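PDB 2GZA: type IV secretion system protein VirB11, which binds and hydrolyses ATP as the hexameric cytoplasmic ATPase of the Brucella suis VirB type IV secretion system. Local coordinates for residues L261-I270 against L296-G306. Numbering follows the deposited sequence.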
loop_
_atom_site.group_PDB
_atom_site.type_symbol
_atom_site.label_atom_id
_atom_site.label_comp_id
_atom_site.label_asym_id
_atom_site.label_seq_id
_atom_site.Cartn_x
_atom_site.Cartn_y
_atom_site.Cartn_z
ATOM N N LEU C 261 4.100 4.152 -28.666
ATOM C CA LEU C 261 3.713 3.849 -27.289
ATOM C C LEU C 261 3.454 5.150 -26.529
ATOM O O LEU C 261 4.311 6.033 -26.482
ATOM C CB LEU C 261 4.799 3.039 -26.581
ATOM C CG LEU C 261 4.900 1.533 -26.855
ATOM C CD1 LEU C 261 6.192 0.946 -26.307
ATOM C CD2 LEU C 261 3.695 0.781 -26.299
ATOM N N ARG C 262 2.276 5.265 -25.928
ATOM C CA ARG C 262 1.843 6.552 -25.374
ATOM C C ARG C 262 1.259 6.480 -23.972
ATOM O O ARG C 262 1.380 7.431 -23.203
ATOM C CB ARG C 262 0.861 7.220 -26.326
ATOM C CG ARG C 262 1.442 7.380 -27.714
ATOM C CD ARG C 262 0.391 7.686 -28.787
ATOM N NE ARG C 262 -0.470 8.807 -28.412
ATOM C CZ ARG C 262 0.026 10.016 -28.099
ATOM N NH1 ARG C 262 1.348 10.248 -28.126
ATOM N NH2 ARG C 262 -0.742 11.005 -27.770
ATOM N N GLY C 263 0.621 5.359 -23.650
ATOM C CA GLY C 263 0.004 5.173 -22.349
ATOM C C GLY C 263 -0.084 3.709 -21.963
ATOM O O GLY C 263 0.845 2.933 -22.202
ATOM N N GLY C 264 -1.220 3.335 -21.389
ATOM C CA GLY C 264 -1.474 1.983 -20.912
ATOM C C GLY C 264 -1.145 0.808 -21.823
ATOM O O GLY C 264 -0.927 -0.297 -21.322
ATOM N N GLU C 265 -1.114 1.024 -23.144
ATOM C CA GLU C 265 -0.749 -0.044 -24.100
ATOM C C GLU C 265 0.628 -0.608 -23.802
ATOM O O GLU C 265 0.906 -1.767 -24.129
ATOM C CB GLU C 265 -0.716 0.427 -25.554
ATOM C CG GLU C 265 -1.533 1.628 -25.872
ATOM C CD GLU C 265 -0.880 2.892 -25.411
ATOM O OE1 GLU C 265 0.228 3.214 -25.891
ATOM O OE2 GLU C 265 -1.493 3.563 -24.563
ATOM N N ALA C 266 1.500 0.220 -23.221
ATOM C CA ALA C 266 2.869 -0.192 -22.920
ATOM C C ALA C 266 2.909 -1.519 -22.187
ATOM O O ALA C 266 3.796 -2.326 -22.416
ATOM C CB ALA C 266 3.593 0.870 -22.118
ATOM N N TYR C 267 1.937 -1.739 -21.312
ATOM C CA TYR C 267 1.851 -2.976 -20.547
ATOM C C TYR C 267 1.435 -4.162 -21.422
ATOM O O TYR C 267 1.973 -5.266 -21.279
ATOM C CB TYR C 267 0.891 -2.818 -19.371
ATOM C CG TYR C 267 0.763 -4.052 -18.507
ATOM C CD1 TYR C 267 1.669 -4.305 -17.489
ATOM C CD2 TYR C 267 -0.264 -4.967 -18.709
ATOM C CE1 TYR C 267 1.555 -5.434 -16.697
ATOM C CE2 TYR C 267 -0.387 -6.102 -17.921
ATOM C CZ TYR C 267 0.530 -6.325 -16.916
ATOM O OH TYR C 267 0.429 -7.443 -16.117
ATOM N N ASP C 268 0.469 -3.942 -22.304
ATOM C CA ASP C 268 0.066 -4.960 -23.253
ATOM C C ASP C 268 1.218 -5.256 -24.207
ATOM O O ASP C 268 1.433 -6.410 -24.555
ATOM C CB ASP C 268 -1.179 -4.516 -23.998
ATOM C CG ASP C 268 -2.322 -4.209 -23.064
ATOM O OD1 ASP C 268 -2.497 -3.019 -22.709
ATOM O OD2 ASP C 268 -3.035 -5.161 -22.669
ATOM N N PHE C 269 1.966 -4.223 -24.600
ATOM C CA PHE C 269 3.131 -4.381 -25.463
ATOM C C PHE C 269 4.124 -5.328 -24.807
ATOM O O PHE C 269 4.590 -6.283 -25.432
ATOM C CB PHE C 269 3.800 -3.023 -25.733
ATOM C CG PHE C 269 4.939 -3.090 -26.708
ATOM C CD1 PHE C 269 4.704 -3.036 -28.074
ATOM C CD2 PHE C 269 6.246 -3.196 -26.260
ATOM C CE1 PHE C 269 5.756 -3.090 -28.985
ATOM C CE2 PHE C 269 7.303 -3.258 -27.157
ATOM C CZ PHE C 269 7.055 -3.205 -28.528
ATOM N N ILE C 270 4.444 -5.059 -23.546
ATOM C CA ILE C 270 5.346 -5.891 -22.754
ATOM C C ILE C 270 4.864 -7.328 -22.730
ATOM O O ILE C 270 5.648 -8.263 -22.870
ATOM C CB ILE C 270 5.492 -5.363 -21.303
ATOM C CG1 ILE C 270 6.396 -4.135 -21.263
ATOM C CG2 ILE C 270 6.059 -6.436 -20.360
ATOM C CD1 ILE C 270 6.406 -3.425 -19.912
ATOM N N LEU C 296 8.491 4.935 -20.571
ATOM C CA LEU C 296 7.762 3.680 -20.791
ATOM C C LEU C 296 7.207 3.131 -19.487
ATOM O O LEU C 296 6.093 2.604 -19.450
ATOM C CB LEU C 296 8.642 2.629 -21.473
ATOM C CG LEU C 296 9.071 2.920 -22.914
ATOM C CD1 LEU C 296 9.997 1.841 -23.431
ATOM C CD2 LEU C 296 7.874 3.100 -23.834
ATOM N N ALA C 297 7.987 3.283 -18.422
ATOM C CA ALA C 297 7.589 2.863 -17.085
ATOM C C ALA C 297 6.379 3.638 -16.577
ATOM O O ALA C 297 5.491 3.055 -15.963
ATOM C CB ALA C 297 8.757 2.986 -16.118
ATOM N N LEU C 298 6.346 4.942 -16.847
ATOM C CA LEU C 298 5.204 5.782 -16.501
ATOM C C LEU C 298 3.945 5.391 -17.281
ATOM O O LEU C 298 2.836 5.478 -16.760
ATOM C CB LEU C 298 5.541 7.256 -16.729
ATOM C CG LEU C 298 6.254 8.111 -15.662
ATOM C CD1 LEU C 298 7.186 7.331 -14.733
ATOM C CD2 LEU C 298 6.984 9.288 -16.314
ATOM N N MET C 299 4.124 4.951 -18.521
ATOM C CA MET C 299 3.012 4.499 -19.339
ATOM C C MET C 299 2.426 3.194 -18.787
ATOM O O MET C 299 1.208 3.018 -18.767
ATOM C CB MET C 299 3.449 4.332 -20.791
ATOM C CG MET C 299 3.762 5.635 -21.464
ATOM S SD MET C 299 4.583 5.404 -23.039
ATOM C CE MET C 299 4.954 7.107 -23.454
ATOM N N VAL C 300 3.299 2.297 -18.332
ATOM C CA VAL C 300 2.879 1.040 -17.717
ATOM C C VAL C 300 1.983 1.296 -16.502
ATOM O O VAL C 300 0.973 0.612 -16.297
ATOM C CB VAL C 300 4.100 0.157 -17.313
ATOM C CG1 VAL C 300 3.653 -1.105 -16.579
ATOM C CG2 VAL C 300 4.925 -0.221 -18.538
ATOM N N LEU C 301 2.340 2.305 -15.717
ATOM C CA LEU C 301 1.571 2.675 -14.539
ATOM C C LEU C 301 0.181 3.228 -14.857
ATOM O O LEU C 301 -0.629 3.401 -13.954
ATOM C CB LEU C 301 2.362 3.655 -13.670
ATOM C CG LEU C 301 3.590 3.109 -12.940
ATOM C CD1 LEU C 301 4.466 4.251 -12.438
ATOM C CD2 LEU C 301 3.189 2.182 -11.799
ATOM N N GLN C 302 -0.089 3.497 -16.133
ATOM C CA GLN C 302 -1.416 3.942 -16.582
ATOM C C GLN C 302 -2.366 2.758 -16.768
ATOM O O GLN C 302 -3.574 2.941 -16.919
ATOM C CB GLN C 302 -1.322 4.717 -17.898
ATOM C CG GLN C 302 -0.343 5.872 -17.907
ATOM C CD GLN C 302 -0.935 7.126 -17.350
ATOM O OE1 GLN C 302 -2.149 7.270 -17.330
ATOM N NE2 GLN C 302 -0.088 8.058 -16.901
ATOM N N ASN C 303 -1.803 1.555 -16.774
ATOM C CA ASN C 303 -2.561 0.315 -16.920
ATOM C C ASN C 303 -3.087 -0.125 -15.562
ATOM O O ASN C 303 -2.395 0.025 -14.560
ATOM C CB ASN C 303 -1.653 -0.768 -17.499
ATOM C CG ASN C 303 -2.413 -1.932 -18.097
ATOM O OD1 ASN C 303 -2.483 -2.061 -19.309
ATOM N ND2 ASN C 303 -2.961 -2.796 -17.257
ATOM N N ARG C 304 -4.303 -0.664 -15.533
ATOM C CA ARG C 304 -4.887 -1.212 -14.302
ATOM C C ARG C 304 -4.008 -2.312 -13.700
ATOM O O ARG C 304 -3.773 -2.342 -12.496
ATOM C CB ARG C 304 -6.304 -1.734 -14.553
ATOM N N GLN C 305 -3.515 -3.205 -14.543
ATOM C CA GLN C 305 -2.607 -4.254 -14.095
ATOM C C GLN C 305 -1.173 -3.780 -13.958
ATOM O O GLN C 305 -0.457 -4.238 -13.074
ATOM C CB GLN C 305 -2.684 -5.449 -15.023
ATOM C CG GLN C 305 -4.007 -6.152 -14.875
ATOM C CD GLN C 305 -4.386 -6.916 -16.105
ATOM O OE1 GLN C 305 -3.593 -7.060 -17.049
ATOM N NE2 GLN C 305 -5.609 -7.432 -16.156
ATOM N N GLY C 306 -0.757 -2.858 -14.820
ATOM C CA GLY C 306 0.553 -2.234 -14.695
ATOM C C GLY C 306 0.769 -1.590 -13.335
ATOM O O GLY C 306 1.866 -1.660 -12.777
HETATM O O HOH W 1 -3.660 -5.534 -19.399
#
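Met299, Ala266 and Tyr267 carry a largely apolar packing contact in which the C-terminal end of helix 289-300 and the turn after it lie across the loop 261-264 and the first turns of helix 265-274. The two short helical segments run nearly perpendicular, at 101°, with their axes 8.3 Å apart. The backbones come close at the glycines: Gly264 CA sits 3.6 Å from Met299 O in a CA-H...O contact. The extended Met299 side chain runs along the loop backbone, its CB 3.3 Å from Gly263 O and its terminal CE beside Leu261 O. Ala266 CB fits against Met299 CB at 3.7 Å and also touches Val300 CG2. The other Val300 methyl, CG1, meets the Tyr267 ring at its edge, while CG2 reaches Ile270 CD1 at 3.8 Å. Next to strand 281-285, Leu261 CD1 packs on Leu296 CD2, their side chains crossing at about a right angle. Tyr267 CG lies anti to the backbone N (chi1 -179°), which carries the ring out over the chain beyond the helix: Gly306 N lies over one face, displaced toward the rim, and Gln305 CB lies 3.8 Å from CZ of Tyr267. A water donates to Gln305 OE1 and, weakly, to Asp268 OD2. Within the loop, Glu265 OE1 holds two backbone amides on its syn side, Arg262 N at 2.9 Å and Gly263 N. Tyr267 and Gln305 also pack on Gln302 of a neighbouring subunit, so the contact borders a subunit interface of the hexamer. The backbone of Leu261 is hydrogen-bonded to that of Ser283 in strand 281-285, and the whole is packing of a helix end and the turn after it on a loop and the helix that follows, beside the sheet of a P-loop NTPase domain of the GspE/VirB11 family.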